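PDB 1ODF: probable ATP-dependent kinase TDA10 from Saccharomyces cerevisiae, which is probably an ATP-dependent kinase whose substrate is not yet known, with a fold closely resembling that of bacterial pantothenate kinase. Local coordinates for residues Q108-T113 and D124-P129; I207-D212 and L271-D276. All coordinates share one frame; numbering follows the deposited sequence.

Interaction 1: Q108-T113 and D124-P129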
# COMPACT_ATOMS: atom_id res chain seq x y z
N GLN A 108 -0.84 14.81 2.82
CA GLN A 108 -1.94 15.63 3.32
C GLN A 108 -2.30 16.69 2.27
O GLN A 108 -3.46 16.85 1.90
CB GLN A 108 -1.51 16.29 4.63
CG GLN A 108 -2.45 17.36 5.19
CD GLN A 108 -3.69 16.78 5.84
OE1 GLN A 108 -4.56 16.21 5.16
NE2 GLN A 108 -3.79 16.91 7.16
N GLU A 109 -1.29 17.39 1.76
CA GLU A 109 -1.51 18.43 0.77
C GLU A 109 -2.16 17.90 -0.50
O GLU A 109 -3.13 18.48 -1.00
CB GLU A 109 -0.18 19.11 0.42
CG GLU A 109 0.47 19.81 1.59
CD GLU A 109 1.94 20.13 1.36
OE1 GLU A 109 2.60 20.57 2.32
OE2 GLU A 109 2.43 19.94 0.22
N VAL A 110 -1.63 16.80 -1.02
CA VAL A 110 -2.17 16.19 -2.23
C VAL A 110 -3.66 15.85 -2.05
O VAL A 110 -4.49 16.16 -2.91
CB VAL A 110 -1.35 14.93 -2.60
CG1 VAL A 110 -2.09 14.09 -3.63
CG2 VAL A 110 0.01 15.35 -3.16
N LEU A 111 -3.99 15.22 -0.93
CA LEU A 111 -5.37 14.86 -0.64
C LEU A 111 -6.21 16.13 -0.62
O LEU A 111 -7.31 16.17 -1.19
CB LEU A 111 -5.47 14.14 0.71
CG LEU A 111 -5.59 12.61 0.73
CD1 LEU A 111 -5.42 12.03 -0.66
CD2 LEU A 111 -4.55 12.04 1.67
N ASN A 112 -5.69 17.16 0.05
CA ASN A 112 -6.37 18.45 0.15
C ASN A 112 -6.71 18.98 -1.22
O ASN A 112 -7.85 19.35 -1.50
CB ASN A 112 -5.51 19.49 0.87
CG ASN A 112 -5.39 19.23 2.35
OD1 ASN A 112 -6.32 18.74 2.99
ND2 ASN A 112 -4.23 19.57 2.93
N THR A 113 -5.69 19.02 -2.08
CA THR A 113 -5.85 19.51 -3.44
C THR A 113 -6.89 18.69 -4.20
O THR A 113 -7.74 19.24 -4.90
CB THR A 113 -4.51 19.47 -4.19
OG1 THR A 113 -3.56 20.33 -3.53
CG2 THR A 113 -4.68 19.94 -5.63
N ASP A 124 -5.29 22.82 -12.85
CA ASP A 124 -5.89 21.88 -13.77
C ASP A 124 -5.26 20.51 -13.53
O ASP A 124 -5.71 19.49 -14.07
CB ASP A 124 -5.64 22.32 -15.21
CG ASP A 124 -6.06 23.76 -15.47
OD1 ASP A 124 -7.26 24.07 -15.29
OD2 ASP A 124 -5.19 24.57 -15.85
N THR A 125 -4.21 20.50 -12.72
CA THR A 125 -3.50 19.28 -12.38
C THR A 125 -2.95 19.36 -10.96
O THR A 125 -2.74 20.45 -10.44
CB THR A 125 -2.30 19.03 -13.31
OG1 THR A 125 -1.29 20.02 -13.07
CG2 THR A 125 -2.74 19.10 -14.77
N VAL A 126 -2.76 18.20 -10.35
CA VAL A 126 -2.19 18.11 -9.01
C VAL A 126 -0.91 17.32 -9.21
O VAL A 126 -0.88 16.38 -10.00
CB VAL A 126 -3.12 17.35 -8.02
CG1 VAL A 126 -3.42 15.94 -8.54
CG2 VAL A 126 -2.46 17.27 -6.65
N VAL A 127 0.15 17.71 -8.51
CA VAL A 127 1.41 17.01 -8.66
C VAL A 127 1.68 16.03 -7.54
O VAL A 127 1.59 16.38 -6.36
CB VAL A 127 2.59 18.01 -8.76
CG1 VAL A 127 3.91 17.26 -8.79
CG2 VAL A 127 2.45 18.85 -10.02
N LEU A 128 1.98 14.80 -7.92
CA LEU A 128 2.30 13.74 -6.96
C LEU A 128 3.77 13.38 -7.13
O LEU A 128 4.31 13.42 -8.23
CB LEU A 128 1.42 12.51 -7.19
CG LEU A 128 0.02 12.59 -6.56
CD1 LEU A 128 -0.86 13.55 -7.36
CD2 LEU A 128 -0.59 11.20 -6.53
N PRO A 129 4.44 13.03 -6.02
CA PRO A 129 5.86 12.67 -6.09
C PRO A 129 6.16 11.30 -6.69
O PRO A 129 5.28 10.44 -6.81
CB PRO A 129 6.29 12.74 -4.63
CG PRO A 129 5.09 12.24 -3.92
CD PRO A 129 3.96 12.97 -4.63

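Interaction 2: I207-D212 and L271-D276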
# COMPACT_ATOMS: atom_id res chain seq x y z
N ILE A 207 -9.28 -3.95 -2.32
CA ILE A 207 -8.81 -5.22 -2.86
C ILE A 207 -7.78 -5.72 -1.87
O ILE A 207 -6.71 -5.13 -1.72
CB ILE A 207 -8.11 -5.06 -4.23
CG1 ILE A 207 -8.93 -4.14 -5.16
CG2 ILE A 207 -7.86 -6.46 -4.83
CD1 ILE A 207 -10.25 -4.70 -5.57
N VAL A 208 -8.11 -6.80 -1.18
CA VAL A 208 -7.22 -7.35 -0.18
C VAL A 208 -6.69 -8.72 -0.55
O VAL A 208 -7.44 -9.63 -0.91
CB VAL A 208 -7.93 -7.45 1.20
CG1 VAL A 208 -7.01 -8.15 2.22
CG2 VAL A 208 -8.30 -6.05 1.69
N PHE A 209 -5.37 -8.84 -0.47
CA PHE A 209 -4.66 -10.08 -0.76
C PHE A 209 -4.13 -10.64 0.55
O PHE A 209 -3.41 -9.94 1.28
CB PHE A 209 -3.44 -9.82 -1.66
CG PHE A 209 -3.74 -9.68 -3.13
CD1 PHE A 209 -4.92 -9.09 -3.58
CD2 PHE A 209 -2.81 -10.10 -4.08
CE1 PHE A 209 -5.17 -8.92 -4.94
CE2 PHE A 209 -3.04 -9.93 -5.44
CZ PHE A 209 -4.23 -9.34 -5.87
N THR A 210 -4.50 -11.87 0.87
CA THR A 210 -3.95 -12.50 2.06
C THR A 210 -3.44 -13.88 1.61
O THR A 210 -3.70 -14.30 0.48
CB THR A 210 -4.99 -12.64 3.20
OG1 THR A 210 -4.29 -12.90 4.43
CG2 THR A 210 -5.97 -13.77 2.93
N THR A 211 -2.71 -14.58 2.47
CA THR A 211 -2.17 -15.88 2.09
C THR A 211 -2.38 -16.90 3.21
O THR A 211 -2.75 -16.53 4.32
CB THR A 211 -0.67 -15.76 1.73
OG1 THR A 211 -0.18 -17.02 1.26
CG2 THR A 211 0.14 -15.30 2.93
N ASP A 212 -2.16 -18.18 2.91
CA ASP A 212 -2.33 -19.25 3.90
C ASP A 212 -1.22 -19.27 4.95
O ASP A 212 -1.41 -19.74 6.07
CB ASP A 212 -2.39 -20.62 3.20
CG ASP A 212 -1.25 -20.82 2.22
OD1 ASP A 212 -0.09 -20.55 2.59
OD2 ASP A 212 -1.52 -21.25 1.08
N LEU A 271 -13.09 -6.67 -1.64
CA LEU A 271 -12.86 -7.99 -2.20
C LEU A 271 -11.62 -8.56 -1.52
O LEU A 271 -10.56 -7.94 -1.55
CB LEU A 271 -12.62 -7.90 -3.71
CG LEU A 271 -12.04 -9.16 -4.39
CD1 LEU A 271 -13.06 -10.28 -4.35
CD2 LEU A 271 -11.65 -8.85 -5.83
N THR A 272 -11.76 -9.72 -0.89
CA THR A 272 -10.62 -10.35 -0.23
C THR A 272 -10.26 -11.63 -0.99
O THR A 272 -11.11 -12.47 -1.28
CB THR A 272 -10.90 -10.70 1.26
OG1 THR A 272 -11.19 -9.51 2.00
CG2 THR A 272 -9.69 -11.39 1.88
N LEU A 273 -8.98 -11.75 -1.32
CA LEU A 273 -8.48 -12.91 -2.05
C LEU A 273 -7.41 -13.63 -1.26
O LEU A 273 -6.43 -13.02 -0.81
CB LEU A 273 -7.87 -12.47 -3.39
CG LEU A 273 -8.70 -11.70 -4.41
CD1 LEU A 273 -7.83 -11.44 -5.63
CD2 LEU A 273 -9.93 -12.48 -4.81
N GLY A 274 -7.60 -14.93 -1.08
CA GLY A 274 -6.63 -15.73 -0.36
C GLY A 274 -5.78 -16.46 -1.38
O GLY A 274 -6.31 -17.17 -2.22
N ILE A 275 -4.46 -16.27 -1.33
CA ILE A 275 -3.58 -16.93 -2.29
C ILE A 275 -2.49 -17.74 -1.62
O ILE A 275 -2.09 -17.44 -0.49
CB ILE A 275 -2.91 -15.91 -3.24
CG1 ILE A 275 -1.84 -15.11 -2.49
CG2 ILE A 275 -3.96 -14.99 -3.82
CD1 ILE A 275 -1.04 -14.17 -3.38
N ASP A 276 -2.02 -18.76 -2.32
CA ASP A 276 -0.97 -19.65 -1.81
C ASP A 276 0.41 -19.28 -2.33
O ASP A 276 0.57 -18.32 -3.09
CB ASP A 276 -1.29 -21.10 -2.19
CG ASP A 276 -1.25 -21.34 -3.70
OD1 ASP A 276 -1.69 -22.43 -4.14
OD2 ASP A 276 -0.78 -20.45 -4.45

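Interaction 1: Q108-T113 and D124-P129
Val-110 is the main point of attachment of the helix to the strand, and its two methyls do different jobs. CG1, anti to the backbone N (chi1 166°), sits against the branch of Leu-128, 3.9 Å from Leu-128 CG and scarcely farther from CD1; the two side chains cross at about a right angle. CG2 faces the backbone instead, with Val-127 O 3.7 Å from Val-110 CG2. Val-126 is a looser neighbour: its CG2 lies 4.4 Å from Val-110 CG1.

The helix, 104-114, runs nearly antiparallel to strand 125-132, with short-segment axes 8.8 Å apart at 163°. This strand is the middle one of a small antiparallel sheet, separate from the main kinase sheet. Its neighbour 147-150 pairs with the backbones of Val-126 and Leu-128, and Ile-149 touches the Leu-128 side chain. Phe-73, from a loop, packs on both Val-110 and Pro-129, while Leu-151 lies against Val-126.

One helical turn on from Val-110, Thr-113 takes over. A valine in its place would probably leave Glu-109 O with a backbone bond alone and the side chain less firmly fixed in rotation. As it is, the hydroxyl of Thr-113 is turned back to its own helix, where OG1 donates to Glu-109 O at 3.2 Å from above the carbonyl plane. That oxygen also receives the backbone N-H of Thr-113, so two bonds grip it, and the side-chain bond holds the methyl toward the strand. There Thr-113 CG2 meets Val-126 CG2 at 3.6 Å, methyl against methyl.

Interaction 2: I207-D212 and L271-D276
Phe-209 and Leu-273 lie side by side and point the same way from neighbouring parallel strands, with Leu-273 CD1 3.7 Å from Phe-209 CE1. The leucine methyl approaches the ring obliquely, and Ile-275 CD1 does the same, 4.5 Å from Phe-209 CD2. On the same face, Ile-207 and Leu-271 meet more loosely through their terminal methyls, and both touch Phe-15 of helix 8-24.

The other face is smaller in its side chains. Val-208 CB stands 3.9 Å from Thr-272 OG1, and Thr-210 lays CG2, in the crowded position between backbone N and carbonyl carbon, 3.9 Å from Gly-274 CA. Helix 249-262 covers this face, with Val-260 touching Val-208, Thr-210 and Thr-272.

Four backbone bonds fix the register: Val-208 N to Leu-271 O, Leu-273 N to Val-208 O, Thr-210 N to Leu-273 O and Ile-275 N to Thr-210 O. Past them, Thr-211 OG1 lies 2.6 Å from Ile-275 O, but Asn-216 OD1 also lies within its reach. Farther along, Asp-212 OD2 comes 3.3 Å from Asp-276 CB, while Asp-276 OD2 is held by Asn-280 N.

Phe-209 also touches Ser-42 of the predicted ATP-binding loop, and Ser-37 pairs with its backbone: the largely parallel, helix-covered sheet of a P-loop kinase, with the predicted Walker A loop after strand 32-37.

Overall arrangement
From the N terminus the chain first passes helix 8-24, strand 32-37 and the predicted ATP-binding loop, all before either contact. Interaction 1 then closes a short loop, with ten residues between its segments, partly unmodelled, joining helix 104-114 to the small antiparallel sheet. Interaction 2 opens only after that sheet and strand 155-160 are complete; 58 residues, mostly helical, lie between its segments, and it brings strand 269-275 beside 204-211 in the main sheet. The two loops therefore follow in series, without nesting or crossing. The centres of interactions 1 and 2 are about 31 Å apart, on opposite sides of the chain's centre. The nearest atoms of interactions 1 and 2 are about 17 Å apart.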